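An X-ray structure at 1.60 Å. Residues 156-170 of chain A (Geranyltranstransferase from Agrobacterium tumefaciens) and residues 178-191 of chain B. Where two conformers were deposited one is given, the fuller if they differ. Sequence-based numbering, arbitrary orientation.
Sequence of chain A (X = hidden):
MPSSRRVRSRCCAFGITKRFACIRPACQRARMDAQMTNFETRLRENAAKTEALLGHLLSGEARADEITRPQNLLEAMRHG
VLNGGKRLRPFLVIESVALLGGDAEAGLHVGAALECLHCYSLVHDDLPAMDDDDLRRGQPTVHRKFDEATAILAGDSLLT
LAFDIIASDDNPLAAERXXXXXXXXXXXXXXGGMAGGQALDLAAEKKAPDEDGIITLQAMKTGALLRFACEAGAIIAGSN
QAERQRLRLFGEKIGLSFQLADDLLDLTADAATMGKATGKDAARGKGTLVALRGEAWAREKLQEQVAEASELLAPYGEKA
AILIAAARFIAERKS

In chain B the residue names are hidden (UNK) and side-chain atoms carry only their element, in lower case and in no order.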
# COMPACT_ATOMS: atom_id res chain seq x y z
N ASP A 156 -0.76 -7.16 -3.73
CA ASP A 156 0.02 -5.91 -3.76
C ASP A 156 -0.82 -4.80 -4.40
O ASP A 156 -0.86 -3.65 -3.95
CB ASP A 156 1.33 -6.08 -4.55
CG ASP A 156 2.36 -6.93 -3.82
OD1 ASP A 156 2.15 -7.23 -2.62
OD2 ASP A 156 3.39 -7.32 -4.46
N SER A 157 -1.52 -5.17 -5.47
CA SER A 157 -2.31 -4.20 -6.23
C SER A 157 -3.56 -3.77 -5.45
O SER A 157 -3.97 -2.63 -5.51
CB SER A 157 -2.67 -4.73 -7.61
OG SER A 157 -1.52 -5.04 -8.40
N LEU A 158 -4.18 -4.70 -4.72
CA LEU A 158 -5.34 -4.36 -3.88
C LEU A 158 -4.95 -3.46 -2.71
O LEU A 158 -5.68 -2.54 -2.37
CB LEU A 158 -6.01 -5.63 -3.37
CG LEU A 158 -6.88 -6.38 -4.38
CD1 LEU A 158 -7.22 -7.79 -3.78
CD2 LEU A 158 -8.15 -5.62 -4.72
N LEU A 159 -3.78 -3.73 -2.10
CA LEU A 159 -3.27 -2.84 -1.04
C LEU A 159 -3.03 -1.42 -1.60
O LEU A 159 -3.42 -0.43 -0.99
CB LEU A 159 -2.00 -3.43 -0.44
CG LEU A 159 -1.20 -2.56 0.51
CD1 LEU A 159 -2.08 -1.99 1.62
CD2 LEU A 159 -0.05 -3.36 1.11
N THR A 160 -2.40 -1.34 -2.77
CA THR A 160 -2.11 -0.07 -3.42
C THR A 160 -3.42 0.66 -3.75
O THR A 160 -3.56 1.86 -3.52
CB THR A 160 -1.28 -0.28 -4.69
OG1 THR A 160 -0.10 -1.05 -4.37
CG2 THR A 160 -0.84 1.07 -5.29
N LEU A 161 -4.37 -0.08 -4.31
CA LEU A 161 -5.67 0.50 -4.71
C LEU A 161 -6.45 1.09 -3.54
O LEU A 161 -7.17 2.10 -3.69
CB LEU A 161 -6.52 -0.56 -5.44
CG LEU A 161 -7.68 0.03 -6.26
CD1 LEU A 161 -7.12 0.77 -7.47
CD2 LEU A 161 -8.60 -1.09 -6.67
N ALA A 162 -6.34 0.47 -2.36
CA ALA A 162 -7.01 0.99 -1.16
C ALA A 162 -6.67 2.47 -0.95
O ALA A 162 -7.54 3.29 -0.66
CB ALA A 162 -6.65 0.16 0.07
N PHE A 163 -5.39 2.81 -1.11
CA PHE A 163 -4.95 4.19 -0.92
C PHE A 163 -5.41 5.13 -2.03
O PHE A 163 -5.84 6.24 -1.75
CB PHE A 163 -3.45 4.23 -0.65
CG PHE A 163 -3.10 3.63 0.67
CD1 PHE A 163 -3.36 4.33 1.82
CD2 PHE A 163 -2.62 2.32 0.77
CE1 PHE A 163 -3.05 3.78 3.06
CE2 PHE A 163 -2.33 1.78 1.99
CZ PHE A 163 -2.55 2.50 3.13
N ASP A 164 -5.37 4.63 -3.27
CA ASP A 164 -5.98 5.34 -4.39
C ASP A 164 -7.45 5.68 -4.12
O ASP A 164 -7.87 6.80 -4.31
CB ASP A 164 -5.85 4.50 -5.67
CG ASP A 164 -6.24 5.26 -6.93
OD1 ASP A 164 -6.38 6.50 -6.91
OD2 ASP A 164 -6.39 4.59 -7.98
N ILE A 165 -8.23 4.70 -3.67
CA ILE A 165 -9.66 4.89 -3.46
C ILE A 165 -9.93 5.94 -2.39
O ILE A 165 -10.81 6.79 -2.54
CB ILE A 165 -10.33 3.56 -3.09
CG1 ILE A 165 -10.26 2.58 -4.26
CG2 ILE A 165 -11.79 3.78 -2.65
CD1 ILE A 165 -10.51 1.15 -3.85
N ILE A 166 -9.15 5.90 -1.32
CA ILE A 166 -9.35 6.91 -0.28
C ILE A 166 -9.03 8.32 -0.76
O ILE A 166 -9.79 9.25 -0.51
CB ILE A 166 -8.54 6.61 0.95
CG1 ILE A 166 -9.12 5.39 1.64
CG2 ILE A 166 -8.51 7.81 1.94
CD1 ILE A 166 -8.28 4.87 2.77
N ALA A 167 -7.91 8.48 -1.46
CA ALA A 167 -7.41 9.83 -1.75
C ALA A 167 -7.99 10.44 -3.02
O ALA A 167 -7.87 11.65 -3.24
CB ALA A 167 -5.87 9.82 -1.82
N SER A 168 -8.60 9.59 -3.86
CA SER A 168 -9.07 10.00 -5.18
C SER A 168 -10.12 11.11 -5.12
O SER A 168 -10.89 11.22 -4.17
CB SER A 168 -9.64 8.81 -5.97
OG SER A 168 -8.59 8.05 -6.55
N ASP A 169 -10.14 11.93 -6.17
CA ASP A 169 -11.09 13.02 -6.26
C ASP A 169 -12.53 12.53 -6.32
O ASP A 169 -13.43 13.28 -5.94
CB ASP A 169 -10.80 13.90 -7.47
CG ASP A 169 -9.52 14.70 -7.34
OD1 ASP A 169 -8.96 14.85 -6.23
OD2 ASP A 169 -9.07 15.18 -8.40
N ASP A 170 -12.77 11.29 -6.76
CA ASP A 170 -14.15 10.77 -6.78
C ASP A 170 -14.66 10.29 -5.41
O ASP A 170 -15.82 9.88 -5.30
CB ASP A 170 -14.36 9.72 -7.88
CG ASP A 170 -13.62 8.46 -7.64
OD1 ASP A 170 -12.92 8.35 -6.60
OD2 ASP A 170 -13.73 7.56 -8.51
N UNK B 178 -0.50 16.37 -0.38
CA UNK B 178 -0.41 14.99 0.12
C UNK B 178 -1.40 14.07 -0.61
O UNK B 178 -1.03 13.02 -1.10
c UNK B 178 1.57 15.79 4.71
n UNK B 178 1.41 16.47 6.00
c UNK B 178 -0.64 14.95 1.62
c UNK B 178 0.27 15.72 3.89
c UNK B 178 0.57 15.49 2.41
N UNK B 179 -2.66 14.50 -0.69
CA UNK B 179 -3.68 13.69 -1.41
C UNK B 179 -3.28 13.46 -2.86
O UNK B 179 -3.36 12.35 -3.37
c UNK B 179 -5.07 14.32 -1.31
N UNK B 180 -2.83 14.53 -3.53
CA UNK B 180 -2.39 14.42 -4.93
C UNK B 180 -1.25 13.43 -5.09
O UNK B 180 -1.20 12.66 -6.04
c UNK B 180 -1.96 15.79 -5.44
N UNK B 181 -0.32 13.44 -4.14
CA UNK B 181 0.81 12.52 -4.17
C UNK B 181 0.37 11.09 -3.92
O UNK B 181 0.91 10.16 -4.51
c UNK B 181 3.62 13.90 -4.54
c UNK B 181 2.69 14.14 -3.39
c UNK B 181 1.83 12.91 -3.10
c UNK B 181 3.49 14.51 -2.16
N UNK B 182 -0.57 10.88 -2.99
CA UNK B 182 -1.07 9.54 -2.70
C UNK B 182 -1.71 8.95 -3.98
O UNK B 182 -1.44 7.80 -4.36
c UNK B 182 -2.77 8.14 -1.41
c UNK B 182 -2.06 9.53 -1.53
c UNK B 182 -1.34 9.88 -0.18
N UNK B 183 -2.53 9.75 -4.64
CA UNK B 183 -3.16 9.32 -5.91
C UNK B 183 -2.07 9.01 -6.93
O UNK B 183 -2.07 7.95 -7.54
c UNK B 183 -5.30 10.67 -5.49
c UNK B 183 -5.99 12.00 -5.80
c UNK B 183 -4.69 9.95 -7.85
c UNK B 183 -4.15 10.38 -6.47
N UNK B 184 -1.14 9.94 -7.13
CA UNK B 184 -0.11 9.77 -8.15
C UNK B 184 0.74 8.53 -7.89
O UNK B 184 1.06 7.76 -8.82
c UNK B 184 0.77 11.03 -8.18
o UNK B 184 1.71 10.99 -9.22
N UNK B 185 1.11 8.32 -6.63
CA UNK B 185 1.95 7.17 -6.29
C UNK B 185 1.19 5.84 -6.45
O UNK B 185 1.69 4.89 -7.03
c UNK B 185 4.64 6.05 -5.58
c UNK B 185 3.52 6.18 -4.52
c UNK B 185 4.09 6.42 -3.11
c UNK B 185 2.53 7.29 -4.88
N UNK B 186 -0.06 5.82 -6.00
CA UNK B 186 -0.89 4.63 -6.10
C UNK B 186 -1.14 4.25 -7.56
O UNK B 186 -1.09 3.06 -7.90
c UNK B 186 -2.21 4.84 -5.35
N UNK B 187 -1.37 5.26 -8.41
CA UNK B 187 -1.60 5.00 -9.83
C UNK B 187 -0.32 4.52 -10.48
O UNK B 187 -0.36 3.58 -11.27
c UNK B 187 -2.13 6.24 -10.56
n UNK B 187 -7.57 8.00 -9.33
n UNK B 187 -6.30 8.53 -11.17
c UNK B 187 -3.47 6.71 -10.01
c UNK B 187 -6.56 7.72 -10.15
c UNK B 187 -4.69 6.19 -10.74
n UNK B 187 -5.86 6.62 -9.96
N UNK B 188 0.81 5.12 -10.12
CA UNK B 188 2.11 4.72 -10.68
C UNK B 188 2.54 3.33 -10.23
O UNK B 188 3.29 2.65 -10.95
c UNK B 188 3.20 5.71 -10.30
N UNK B 189 2.09 2.92 -9.04
CA UNK B 189 2.58 1.70 -8.41
C UNK B 189 1.72 0.44 -8.59
O UNK B 189 2.22 -0.69 -8.44
c UNK B 189 2.78 1.95 -6.92
N UNK B 190 0.45 0.64 -8.92
CA UNK B 190 -0.57 -0.40 -8.86
C UNK B 190 -0.88 -1.07 -10.18
O UNK B 190 -0.01 -1.24 -11.03
N UNK B 191 -2.12 -1.51 -10.30
CA UNK B 191 -2.62 -2.29 -11.45
C UNK B 191 -2.29 -1.61 -12.79
O UNK B 191 -1.98 -2.30 -13.79
c UNK B 191 -4.16 -2.57 -11.35
c UNK B 191 -4.68 -3.35 -12.58
c UNK B 191 -4.05 -4.69 -12.73
c UNK B 191 -4.97 -1.25 -11.16
O HOH W 1 -3.64 -1.13 -7.87
O HOH W 2 2.38 -1.46 -5.75
O HOH W 3 -8.60 11.22 -8.58

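Position 178 carries four carbons in a row ending in a nitrogen, which is lysine; Lys B178 CB is 8.1 Å from Ala A167 CB, outside the contact. Position 179 has a single carbon, pointing toward chain A, and is alanine. The O of Ala B179 lies 3.9 Å from Ala A167 CB. Position 180, again one carbon but pointing away, is Ala B180. Position 181 has four carbons forked at the second, the pattern of leucine, and Leu B181 is out of reach of chain A.

At position 182 one carbon carries two others, which defines valine. Val B182 points toward chain A, and its CG1 sits 3.5 Å from Ala A167 CB and 4.0 Å from Phe A163 CB, an apolar contact at the root of the phenylalanine, whose ring leads away. Position 183 has four carbons forked at the first, one arm two carbons long: isoleucine. The CA-to-CB bond of Ile B183 points sideways, but the long arm reaches over, placing CG1 3.8 Å from Ala A167 CB and CD1 3.2 Å from Ala A167 O.

Position 184, one carbon then one oxygen, pointing away, is Ser B184. Position 185, four carbons forked at the second, is Leu B185, directed sideways, with CG 6.8 Å from Thr A160 CG2, beyond contact. Position 186 has one carbon, 3.7 Å from Asp A164 CB, and is alanine. The short side chain of Ala B186 accompanies a close backbone approach, its O lying 3.3 Å from Thr A160 CG2.

Position 187 shows three carbons, a nitrogen, then a carbon bearing two more nitrogens: arginine. Arg B187 NE donates to Asp A164 OD2 at 2.9 Å and 166°, a salt bridge. NH2 of Arg B187 adds a weak bond to Ser A168 OG at 3.0 Å, while that hydroxyl donates to Asp A164 O at 2.7 Å.

Positions 188 and 189 have one carbon each, so both are alanine. Ala B188 points away, whereas Ala B189 CB is 4.1 Å from Thr A160 CG2. Position 190 has no side-chain atoms and is glycine; an ideal CB on Gly B190 would clash with Ala B186 O at 3.0 Å and come within 3.3 Å of Thr A160 CG2. Position 191, four carbons forked at the first with one two-carbon arm, is Ile B191; its N lies 4.1 Å from Ser A157 OG, while its side chain stays just outside contact range.

The helices run roughly antiparallel at 146°, with axes 8.5 Å apart, and the two stretches together bury 607 Å², both sides summed. Small residues, Ala B186 and Gly B190 among them, lie where the backbones are close, Val B182 and Ile B183 pack against Ala A167, and the salt bridge adds a polar anchor. Water 1 links Ser A157 O (2.8 Å) to Ile B191 N (2.9 Å); water 2 joins Thr A160 OG1 (2.9 Å) to Ala B189 O (2.8 Å).

Chain B (178-191) KAALVISLARAAGI
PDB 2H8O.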